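Local structure of conserved hypothetical exported protein (Bacteroides fragilis, 4JJA) at residues I19-N30 with K100-I109; M224-S232 with L292-N303. The protein is probably exported, and belongs to the DUF1343 (NamZ) family, whose activity is uncertain but may be that of a peptidoglycan beta-N-acetylmuramidase. All coordinates share one frame; numbering follows the deposited sequence.

Contact 1: residues I19-N30 with K100-I109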
loop_
_atom_site.group_PDB
_atom_site.type_symbol
_atom_site.label_atom_id
_atom_site.label_comp_id
_atom_site.label_asym_id
_atom_site.label_seq_id
_atom_site.Cartn_x
_atom_site.Cartn_y
_atom_site.Cartn_z
ATOM N N ILE A 19 -0.525 -3.585 27.785
ATOM C CA ILE A 19 -1.836 -3.603 27.137
ATOM C C ILE A 19 -2.254 -5.045 26.860
ATOM O O ILE A 19 -3.435 -5.372 26.951
ATOM C CB ILE A 19 -1.832 -2.778 25.781
ATOM C CG1 ILE A 19 -1.478 -1.333 26.036
ATOM C CG2 ILE A 19 -3.167 -2.805 25.124
ATOM C CD1 ILE A 19 -1.266 -0.502 24.795
ATOM N N LEU A 20 -1.298 -5.896 26.504
ATOM C CA LEU A 20 -1.584 -7.231 26.064
ATOM C C LEU A 20 -1.678 -8.230 27.213
ATOM O O LEU A 20 -2.207 -9.313 27.043
ATOM C CB LEU A 20 -0.467 -7.694 25.132
ATOM C CG LEU A 20 -0.313 -6.843 23.858
ATOM C CD1 LEU A 20 0.870 -7.438 23.047
ATOM C CD2 LEU A 20 -1.593 -6.769 23.048
ATOM N N LYS A 21 -1.166 -7.869 28.377
ATOM C CA LYS A 21 -1.175 -8.788 29.514
ATOM C C LYS A 21 -2.579 -9.311 29.794
ATOM O O LYS A 21 -3.544 -8.571 29.896
ATOM C CB LYS A 21 -0.646 -8.124 30.781
ATOM C CG LYS A 21 -0.082 -9.114 31.790
ATOM C CD LYS A 21 1.430 -9.316 31.549
ATOM N N ASN A 22 -2.636 -10.619 29.897
ATOM C CA ASN A 22 -3.846 -11.381 30.226
ATOM C C ASN A 22 -4.906 -11.363 29.173
ATOM O O ASN A 22 -6.023 -11.825 29.411
ATOM C CB ASN A 22 -4.435 -10.946 31.584
ATOM C CG ASN A 22 -3.505 -11.236 32.720
ATOM O OD1 ASN A 22 -2.779 -12.249 32.723
ATOM N ND2 ASN A 22 -3.494 -10.333 33.695
ATOM N N LYS A 23 -4.593 -10.880 27.988
ATOM C CA LYS A 23 -5.583 -10.815 26.925
ATOM C C LYS A 23 -5.352 -11.944 25.930
ATOM O O LYS A 23 -4.230 -12.428 25.724
ATOM C CB LYS A 23 -5.520 -9.475 26.190
ATOM C CG LYS A 23 -6.046 -8.285 27.034
ATOM C CD LYS A 23 -6.189 -7.038 26.167
ATOM C CE LYS A 23 -6.849 -5.891 26.898
ATOM N NZ LYS A 23 -6.038 -5.419 28.045
ATOM N N ARG A 24 -6.427 -12.369 25.292
ATOM C CA ARG A 24 -6.338 -13.271 24.161
ATOM C C ARG A 24 -6.102 -12.414 22.923
ATOM O O ARG A 24 -6.826 -11.474 22.677
ATOM C CB ARG A 24 -7.627 -14.048 24.014
ATOM C CG ARG A 24 -7.977 -14.968 25.195
ATOM C CD ARG A 24 -9.407 -15.461 25.074
ATOM N NE ARG A 24 -10.383 -14.334 25.153
ATOM C CZ ARG A 24 -11.620 -14.337 24.634
ATOM N NH1 ARG A 24 -12.053 -15.390 23.958
ATOM N NH2 ARG A 24 -12.418 -13.278 24.746
ATOM N N ILE A 25 -5.065 -12.741 22.158
ATOM C CA ILE A 25 -4.521 -11.819 21.152
ATOM C C ILE A 25 -4.628 -12.433 19.753
ATOM O O ILE A 25 -4.265 -13.586 19.523
ATOM C CB ILE A 25 -3.036 -11.492 21.461
ATOM C CG1 ILE A 25 -2.896 -10.822 22.833
ATOM C CG2 ILE A 25 -2.404 -10.619 20.335
ATOM C CD1 ILE A 25 -1.533 -10.964 23.416
ATOM N N ALA A 26 -5.146 -11.667 18.816
ATOM C CA ALA A 26 -5.018 -11.970 17.388
ATOM C C ALA A 26 -4.097 -10.947 16.765
ATOM O O ALA A 26 -4.014 -9.842 17.239
ATOM C CB ALA A 26 -6.368 -11.897 16.693
ATOM N N ILE A 27 -3.432 -11.337 15.686
ATOM C CA ILE A 27 -2.508 -10.455 14.963
ATOM C C ILE A 27 -2.895 -10.406 13.483
ATOM O O ILE A 27 -3.160 -11.465 12.881
ATOM C CB ILE A 27 -1.093 -10.934 15.078
ATOM C CG1 ILE A 27 -0.649 -11.052 16.532
ATOM C CG2 ILE A 27 -0.163 -10.037 14.285
ATOM C CD1 ILE A 27 0.623 -11.784 16.679
ATOM N N PHE A 28 -2.895 -9.197 12.896
ATOM C CA PHE A 28 -2.997 -8.974 11.463
ATOM C C PHE A 28 -1.634 -8.559 11.001
ATOM O O PHE A 28 -1.135 -7.486 11.370
ATOM C CB PHE A 28 -4.032 -7.919 11.123
ATOM C CG PHE A 28 -4.050 -7.506 9.662
ATOM C CD1 PHE A 28 -4.381 -8.402 8.692
ATOM C CD2 PHE A 28 -3.765 -6.210 9.278
ATOM C CE1 PHE A 28 -4.419 -8.011 7.336
ATOM C CE2 PHE A 28 -3.780 -5.817 7.968
ATOM C CZ PHE A 28 -4.096 -6.704 7.003
ATOM N N SER A 29 -1.009 -9.403 10.202
ATOM C CA SER A 29 0.350 -9.179 9.763
ATOM C C SER A 29 0.687 -10.090 8.591
ATOM O O SER A 29 -0.171 -10.803 8.081
ATOM C CB SER A 29 1.306 -9.436 10.946
ATOM O OG SER A 29 2.638 -9.037 10.699
ATOM N N ASN A 30 1.954 -9.995 8.186
ATOM C CA ASN A 30 2.518 -10.871 7.166
ATOM C C ASN A 30 4.007 -10.985 7.441
ATOM O O ASN A 30 4.470 -10.651 8.532
ATOM C CB ASN A 30 2.157 -10.403 5.736
ATOM C CG ASN A 30 2.816 -9.107 5.348
ATOM O OD1 ASN A 30 3.626 -8.566 6.105
ATOM N ND2 ASN A 30 2.479 -8.616 4.140
ATOM N N LYS A 100 -14.989 -14.242 18.354
ATOM C CA LYS A 100 -15.173 -14.618 19.760
ATOM C C LYS A 100 -13.927 -15.136 20.456
ATOM O O LYS A 100 -13.906 -15.191 21.686
ATOM C CB LYS A 100 -16.322 -15.602 19.907
ATOM C CG LYS A 100 -17.633 -14.952 19.610
ATOM C CD LYS A 100 -18.768 -15.923 19.672
ATOM C CE LYS A 100 -20.094 -15.222 19.769
ATOM N NZ LYS A 100 -21.138 -16.213 19.994
ATOM N N LYS A 101 -12.922 -15.497 19.691
ATOM C CA LYS A 101 -11.746 -16.160 20.216
ATOM C C LYS A 101 -10.743 -15.196 20.850
ATOM O O LYS A 101 -9.853 -15.650 21.571
ATOM C CB LYS A 101 -11.056 -16.970 19.142
ATOM C CG LYS A 101 -11.934 -18.082 18.582
ATOM C CD LYS A 101 -11.219 -18.892 17.505
ATOM C CE LYS A 101 -12.188 -19.903 16.828
ATOM N NZ LYS A 101 -12.553 -21.004 17.737
ATOM N N PHE A 102 -10.839 -13.915 20.542
ATOM C CA PHE A 102 -9.830 -12.954 21.016
ATOM C C PHE A 102 -10.425 -11.711 21.618
ATOM O O PHE A 102 -11.570 -11.362 21.362
ATOM C CB PHE A 102 -8.840 -12.569 19.893
ATOM C CG PHE A 102 -9.439 -11.806 18.732
ATOM C CD1 PHE A 102 -9.962 -12.489 17.652
ATOM C CD2 PHE A 102 -9.459 -10.418 18.715
ATOM C CE1 PHE A 102 -10.497 -11.811 16.549
ATOM C CE2 PHE A 102 -9.971 -9.721 17.621
ATOM C CZ PHE A 102 -10.504 -10.415 16.537
ATOM N N ASP A 103 -9.607 -11.020 22.415
ATOM C CA ASP A 103 -9.968 -9.769 23.067
ATOM C C ASP A 103 -9.398 -8.545 22.326
ATOM O O ASP A 103 -9.990 -7.489 22.313
ATOM C CB ASP A 103 -9.377 -9.752 24.512
ATOM C CG ASP A 103 -9.923 -10.850 25.394
ATOM O OD1 ASP A 103 -11.166 -10.916 25.511
ATOM O OD2 ASP A 103 -9.131 -11.688 25.938
ATOM N N ILE A 104 -8.226 -8.701 21.727
ATOM C CA ILE A 104 -7.509 -7.589 21.130
ATOM C C ILE A 104 -6.871 -8.069 19.844
ATOM O O ILE A 104 -6.362 -9.163 19.773
ATOM C CB ILE A 104 -6.483 -6.975 22.104
ATOM C CG1 ILE A 104 -5.864 -5.686 21.545
ATOM C CG2 ILE A 104 -5.451 -7.980 22.499
ATOM C CD1 ILE A 104 -5.316 -4.769 22.662
ATOM N N LEU A 105 -6.985 -7.258 18.792
ATOM C CA LEU A 105 -6.327 -7.503 17.521
ATOM C C LEU A 105 -5.175 -6.521 17.367
ATOM O O LEU A 105 -5.373 -5.295 17.498
ATOM C CB LEU A 105 -7.301 -7.269 16.399
ATOM C CG LEU A 105 -6.720 -7.362 14.993
ATOM C CD1 LEU A 105 -6.238 -8.744 14.664
ATOM C CD2 LEU A 105 -7.814 -6.919 13.979
ATOM N N ILE A 106 -3.983 -7.052 17.074
ATOM C CA ILE A 106 -2.792 -6.212 16.795
ATOM C C ILE A 106 -2.608 -6.114 15.293
ATOM O O ILE A 106 -2.534 -7.122 14.636
ATOM C CB ILE A 106 -1.529 -6.811 17.405
ATOM C CG1 ILE A 106 -1.695 -7.023 18.892
ATOM C CG2 ILE A 106 -0.364 -5.872 17.187
ATOM C CD1 ILE A 106 -0.539 -7.713 19.554
ATOM N N VAL A 107 -2.483 -4.891 14.783
ATOM C CA VAL A 107 -2.039 -4.641 13.424
ATOM C C VAL A 107 -0.533 -4.319 13.445
ATOM O O VAL A 107 -0.084 -3.416 14.137
ATOM C CB VAL A 107 -2.803 -3.464 12.817
ATOM C CG1 VAL A 107 -2.201 -3.057 11.438
ATOM C CG2 VAL A 107 -4.317 -3.736 12.758
ATOM N N ASP A 108 0.235 -5.091 12.686
ATOM C CA ASP A 108 1.677 -4.833 12.544
ATOM C C ASP A 108 2.109 -5.276 11.166
ATOM O O ASP A 108 2.410 -6.438 10.961
ATOM C CB ASP A 108 2.538 -5.510 13.634
ATOM C CG ASP A 108 4.017 -5.065 13.574
ATOM O OD1 ASP A 108 4.313 -3.857 13.253
ATOM O OD2 ASP A 108 4.921 -5.929 13.829
ATOM N N ILE A 109 2.158 -4.334 10.232
ATOM C CA ILE A 109 2.367 -4.717 8.854
ATOM C C ILE A 109 2.947 -3.544 8.125
ATOM O O ILE A 109 2.575 -2.403 8.418
ATOM C CB ILE A 109 1.046 -5.231 8.198
ATOM C CG1 ILE A 109 1.313 -6.020 6.901
ATOM C CG2 ILE A 109 -0.008 -4.111 8.008
ATOM C CD1 ILE A 109 0.080 -6.775 6.430
HETATM O O HOH W 1 -8.613 -12.240 28.285
#
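Ile106 and Ile25 meet in a tightly packed part, Ile25 CG2 lying 3.5 Å from Ile106 CD1. Leu20, from the last turn of helix 13-20, crosses Ile106 at about a right angle, its CD2 3.8 Å from Ile106 CD1. On the opposite face of the sheet, which carries Ala26, Phe28 and Leu105, Ala26 CB lies over the Phe102 ring, a CH-pi contact 3.8 Å from the centroid. Strands 24-28 and 104-107 are the parallel central pair of a six-stranded sheet of order 3-2-1-4-5-6, a Rossmann-like topology; they are joined by Ala26 N to Ile104 O, Ile106 N to Ala26 O, Phe28 N to Ile106 O and Asp108 N to Phe28 O. Helix 119-132 packs on Phe28 and Leu105. Beyond the strands Ser29 OG donates to Asp108 O (2.6 Å).

Toward solvent the contact turns polar. A bend at chi3 (-63°) brings the Arg24 guanidinium side-on to Asp103, planes 65° apart. Arg24 NE reaches Asp103 OD2 at 3.0 Å. Arg24 NH2 reaches Asp103 OD1 at 2.8 Å, both from above the carboxylate. Arg24 N also bonds to Asp103 OD2, while NH1 reaches Lys100 O, and a water links Asp103 OD2 to Asn22 O.

Contact 2: residues M224-S232 with L292-N303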
loop_
_atom_site.group_PDB
_atom_site.type_symbol
_atom_site.label_atom_id
_atom_site.label_comp_id
_atom_site.label_asym_id
_atom_site.label_seq_id
_atom_site.Cartn_x
_atom_site.Cartn_y
_atom_site.Cartn_z
HETATM N N MSE A 224 13.807 0.218 -3.035
HETATM C CA MSE A 224 13.208 1.486 -2.799
HETATM C C MSE A 224 12.909 2.251 -4.092
HETATM O O MSE A 224 11.946 3.018 -4.140
HETATM C CB MSE A 224 14.006 2.336 -1.822
HETATM C CG MSE A 224 14.053 1.726 -0.407
HETATM SE SE MSE A 224 12.309 1.403 0.321
HETATM C CE MSE A 224 11.675 3.219 0.351
ATOM N N LYS A 225 13.668 2.023 -5.136
ATOM C CA LYS A 225 13.415 2.643 -6.400
ATOM C C LYS A 225 12.011 2.266 -6.904
ATOM O O LYS A 225 11.230 3.120 -7.344
ATOM C CB LYS A 225 14.468 2.251 -7.446
ATOM C CG LYS A 225 14.605 3.208 -8.582
ATOM C CD LYS A 225 15.397 4.466 -8.162
ATOM C CE LYS A 225 16.884 4.234 -7.989
ATOM N NZ LYS A 225 17.416 5.447 -7.338
ATOM N N ALA A 226 11.701 0.977 -6.816
ATOM C CA ALA A 226 10.395 0.476 -7.245
ATOM C C ALA A 226 9.314 1.130 -6.383
ATOM O O ALA A 226 8.276 1.522 -6.873
ATOM C CB ALA A 226 10.357 -1.041 -7.088
ATOM N N ILE A 227 9.532 1.221 -5.073
ATOM C CA ILE A 227 8.537 1.790 -4.127
ATOM C C ILE A 227 8.306 3.255 -4.436
ATOM O O ILE A 227 7.187 3.740 -4.339
ATOM C CB ILE A 227 8.956 1.506 -2.670
ATOM C CG1 ILE A 227 8.780 -0.002 -2.420
ATOM C CG2 ILE A 227 8.137 2.368 -1.663
ATOM C CD1 ILE A 227 9.351 -0.515 -1.170
ATOM N N TYR A 228 9.360 3.991 -4.753
ATOM C CA TYR A 228 9.192 5.387 -5.077
ATOM C C TYR A 228 8.552 5.649 -6.429
ATOM O O TYR A 228 7.847 6.634 -6.612
ATOM C CB TYR A 228 10.514 6.145 -4.970
ATOM C CG TYR A 228 11.118 6.172 -3.574
ATOM C CD1 TYR A 228 10.335 6.458 -2.443
ATOM C CD2 TYR A 228 12.467 6.032 -3.378
ATOM C CE1 TYR A 228 10.868 6.536 -1.172
ATOM C CE2 TYR A 228 13.034 6.115 -2.103
ATOM C CZ TYR A 228 12.262 6.363 -0.994
ATOM O OH TYR A 228 12.823 6.451 0.251
ATOM N N LEU A 229 8.828 4.782 -7.396
ATOM C CA LEU A 229 8.219 4.867 -8.725
ATOM C C LEU A 229 6.803 4.312 -8.815
ATOM O O LEU A 229 6.047 4.682 -9.698
ATOM C CB LEU A 229 9.130 4.172 -9.762
ATOM C CG LEU A 229 10.369 4.965 -10.180
ATOM C CD1 LEU A 229 11.316 4.061 -10.968
ATOM C CD2 LEU A 229 9.965 6.181 -10.985
ATOM N N TYR A 230 6.433 3.441 -7.866
ATOM C CA TYR A 230 5.174 2.761 -7.853
ATOM C C TYR A 230 3.965 3.691 -8.084
ATOM O O TYR A 230 3.077 3.324 -8.893
ATOM C CB TYR A 230 5.086 1.904 -6.575
ATOM C CG TYR A 230 3.872 1.061 -6.389
ATOM C CD1 TYR A 230 3.600 -0.032 -7.188
ATOM C CD2 TYR A 230 3.040 1.275 -5.318
ATOM C CE1 TYR A 230 2.472 -0.814 -6.993
ATOM C CE2 TYR A 230 1.917 0.502 -5.102
ATOM C CZ TYR A 230 1.609 -0.519 -5.951
ATOM O OH TYR A 230 0.472 -1.273 -5.716
ATOM N N PRO A 231 3.900 4.852 -7.421
ATOM C CA PRO A 231 2.725 5.684 -7.671
ATOM C C PRO A 231 2.502 6.080 -9.116
ATOM O O PRO A 231 1.359 6.227 -9.551
ATOM C CB PRO A 231 2.994 6.942 -6.812
ATOM C CG PRO A 231 3.931 6.466 -5.770
ATOM C CD PRO A 231 4.795 5.411 -6.379
ATOM N N SER A 232 3.598 6.280 -9.836
ATOM C CA SER A 232 3.556 6.686 -11.249
ATOM C C SER A 232 3.424 5.464 -12.162
ATOM O O SER A 232 2.591 5.421 -13.055
ATOM C CB SER A 232 4.825 7.474 -11.621
ATOM O OG SER A 232 4.944 8.655 -10.850
ATOM N N LEU A 292 17.316 6.586 -12.311
ATOM C CA LEU A 292 16.882 7.863 -11.752
ATOM C C LEU A 292 17.336 7.890 -10.288
ATOM O O LEU A 292 17.287 6.867 -9.585
ATOM C CB LEU A 292 15.371 8.022 -11.793
ATOM C CG LEU A 292 14.740 8.239 -13.150
ATOM C CD1 LEU A 292 13.205 8.272 -12.985
ATOM C CD2 LEU A 292 15.209 9.511 -13.852
ATOM N N SER A 293 17.807 9.045 -9.843
ATOM C CA SER A 293 18.060 9.190 -8.432
ATOM C C SER A 293 16.779 9.199 -7.630
ATOM O O SER A 293 15.720 9.593 -8.116
ATOM C CB SER A 293 18.810 10.493 -8.136
ATOM O OG SER A 293 18.040 11.659 -8.418
ATOM N N ASP A 294 16.893 8.712 -6.401
ATOM C CA ASP A 294 15.761 8.849 -5.464
ATOM C C ASP A 294 15.283 10.310 -5.429
ATOM O O ASP A 294 14.064 10.587 -5.509
ATOM C CB ASP A 294 16.153 8.387 -4.055
ATOM C CG ASP A 294 16.342 6.868 -3.899
ATOM O OD1 ASP A 294 16.104 6.060 -4.814
ATOM O OD2 ASP A 294 16.798 6.446 -2.772
ATOM N N GLU A 295 16.198 11.292 -5.315
ATOM C CA GLU A 295 15.825 12.734 -5.270
ATOM C C GLU A 295 15.001 13.237 -6.431
ATOM O O GLU A 295 14.039 13.974 -6.260
ATOM C CB GLU A 295 17.056 13.677 -5.164
ATOM C CG GLU A 295 17.682 13.718 -3.774
ATOM C CD GLU A 295 18.786 12.684 -3.648
ATOM O OE1 GLU A 295 18.913 11.828 -4.564
ATOM O OE2 GLU A 295 19.523 12.720 -2.655
ATOM N N GLU A 296 15.376 12.846 -7.639
ATOM C CA GLU A 296 14.600 13.325 -8.786
ATOM C C GLU A 296 13.202 12.663 -8.860
ATOM O O GLU A 296 12.256 13.337 -9.267
ATOM C CB GLU A 296 15.307 13.226 -10.098
ATOM C CG GLU A 296 15.536 11.911 -10.656
ATOM C CD GLU A 296 16.460 12.028 -11.895
ATOM O OE1 GLU A 296 16.048 12.786 -12.826
ATOM O OE2 GLU A 296 17.576 11.397 -11.893
ATOM N N ILE A 297 13.076 11.438 -8.345
ATOM C CA ILE A 297 11.731 10.781 -8.253
ATOM C C ILE A 297 10.912 11.613 -7.239
ATOM O O ILE A 297 9.744 11.947 -7.491
ATOM C CB ILE A 297 11.870 9.314 -7.913
ATOM C CG1 ILE A 297 12.647 8.549 -9.019
ATOM C CG2 ILE A 297 10.493 8.716 -7.635
ATOM C CD1 ILE A 297 13.153 7.164 -8.667
ATOM N N TRP A 298 11.503 11.935 -6.077
ATOM C CA TRP A 298 10.775 12.691 -5.027
ATOM C C TRP A 298 10.330 14.043 -5.527
ATOM O O TRP A 298 9.245 14.511 -5.220
ATOM C CB TRP A 298 11.632 12.852 -3.749
ATOM C CG TRP A 298 12.113 11.574 -3.167
ATOM C CD1 TRP A 298 11.580 10.330 -3.319
ATOM C CD2 TRP A 298 13.274 11.420 -2.357
ATOM N NE1 TRP A 298 12.348 9.419 -2.663
ATOM C CE2 TRP A 298 13.379 10.063 -2.030
ATOM C CE3 TRP A 298 14.190 12.331 -1.801
ATOM C CZ2 TRP A 298 14.390 9.556 -1.226
ATOM C CZ3 TRP A 298 15.222 11.813 -1.031
ATOM C CH2 TRP A 298 15.315 10.444 -0.741
ATOM N N LYS A 299 11.157 14.686 -6.354
ATOM C CA LYS A 299 10.792 15.973 -6.844
ATOM C C LYS A 299 9.485 15.969 -7.639
ATOM O O LYS A 299 8.680 16.902 -7.552
ATOM C CB LYS A 299 11.925 16.508 -7.715
ATOM C CG LYS A 299 11.706 17.949 -8.174
ATOM C CD LYS A 299 12.874 18.381 -9.093
ATOM C CE LYS A 299 12.789 17.754 -10.505
ATOM N NZ LYS A 299 13.156 16.283 -10.614
ATOM N N LYS A 300 9.254 14.899 -8.412
ATOM C CA LYS A 300 8.142 14.897 -9.338
ATOM C C LYS A 300 6.880 14.242 -8.810
ATOM O O LYS A 300 5.839 14.431 -9.407
ATOM C CB LYS A 300 8.608 14.190 -10.636
ATOM C CG LYS A 300 9.680 15.050 -11.350
ATOM C CD LYS A 300 9.947 14.605 -12.755
ATOM C CE LYS A 300 11.000 15.456 -13.466
ATOM N NZ LYS A 300 11.322 14.935 -14.845
ATOM N N GLY A 301 6.954 13.441 -7.742
ATOM C CA GLY A 301 5.711 12.814 -7.248
ATOM C C GLY A 301 5.060 12.002 -8.337
ATOM O O GLY A 301 5.734 11.357 -9.130
ATOM N N ILE A 302 3.730 11.974 -8.378
ATOM C CA ILE A 302 3.061 11.260 -9.473
ATOM C C ILE A 302 3.416 11.966 -10.775
ATOM O O ILE A 302 3.160 13.149 -10.930
ATOM C CB ILE A 302 1.565 11.198 -9.273
ATOM C CG1 ILE A 302 1.211 10.383 -8.023
ATOM C CG2 ILE A 302 0.844 10.633 -10.526
ATOM C CD1 ILE A 302 -0.270 10.445 -7.631
ATOM N N ASN A 303 4.016 11.231 -11.673
ATOM C CA ASN A 303 4.554 11.740 -12.912
ATOM C C ASN A 303 3.838 11.053 -14.065
ATOM O O ASN A 303 4.121 9.868 -14.335
ATOM C CB ASN A 303 6.043 11.477 -12.960
ATOM C CG ASN A 303 6.688 12.088 -14.169
ATOM O OD1 ASN A 303 6.003 12.627 -15.035
ATOM N ND2 ASN A 303 8.032 11.989 -14.254
#
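Tyr228 and Trp298 form the aromatic part of the contact, a T-shaped pair with planes at 87°. The indole presents its edge, and Trp298 NE1 stands 3.2 Å above the Tyr228 ring, over its centre, so that the N-H side of the pyrrole ring is directed at the pi face. The Asp294 carboxylate lies at the edge of the same phenol ring, with OD2 3.8 Å from Tyr228 CE2.

Charged and polar bonds come from both ends of the interface. Bends at chi2 and chi3 fold Lys225 back, and its NZ bonds to Leu292 O at 2.7 Å and forms a salt bridge to Asp294 OD1 at 2.9 Å, approaching from above the carboxylate plane. Asp294 OD2 pairs with Arg212, so two cations share this carboxylate and would be expected to favour its ionised form. These bonds hold the start of helix 294-300, where Ser293 and Glu296 make a capping box. The axes of 224-232 and 294-300 run 21° apart, in nearly the same direction, in a region matching the C-terminal NamZ family. At the far end, Ser232 OG accepts from Asn303 N (2.9 Å), just after the turn at Gly301.

Apolar packing fills the middle, where Ile297 sends CG2 to Tyr228 CB (3.7 Å), while its CD1 reaches Lys225 CD (3.5 Å) and Leu229 CG. At the Ser232 end, Pro231 CB meets Ile302 CG1 more loosely, at 4.1 Å.

How the contacts relate
From the N terminus, the chain leaves helix 13-20, lays down strand 24-28 and passes through strands 50-56 and 83-85 before residues 100-109 return to its side. Contact 1 thus closes a loop of 69 residues and joins two neighbouring strands of the parallel sheet. The chain then adds strands 136-140 and 197-200 to that sheet and goes on to helix 224-233. Contact 2 closes a second loop, of 59 residues containing the strands of a small antiparallel sheet, when helix 294-300 packs beside helix 224-233. The loops follow in series and neither nest nor cross. The centres of contact 1 and contact 2 are about 35 Å apart, on opposite sides of the chain's centre, in regions assigned to different NamZ families.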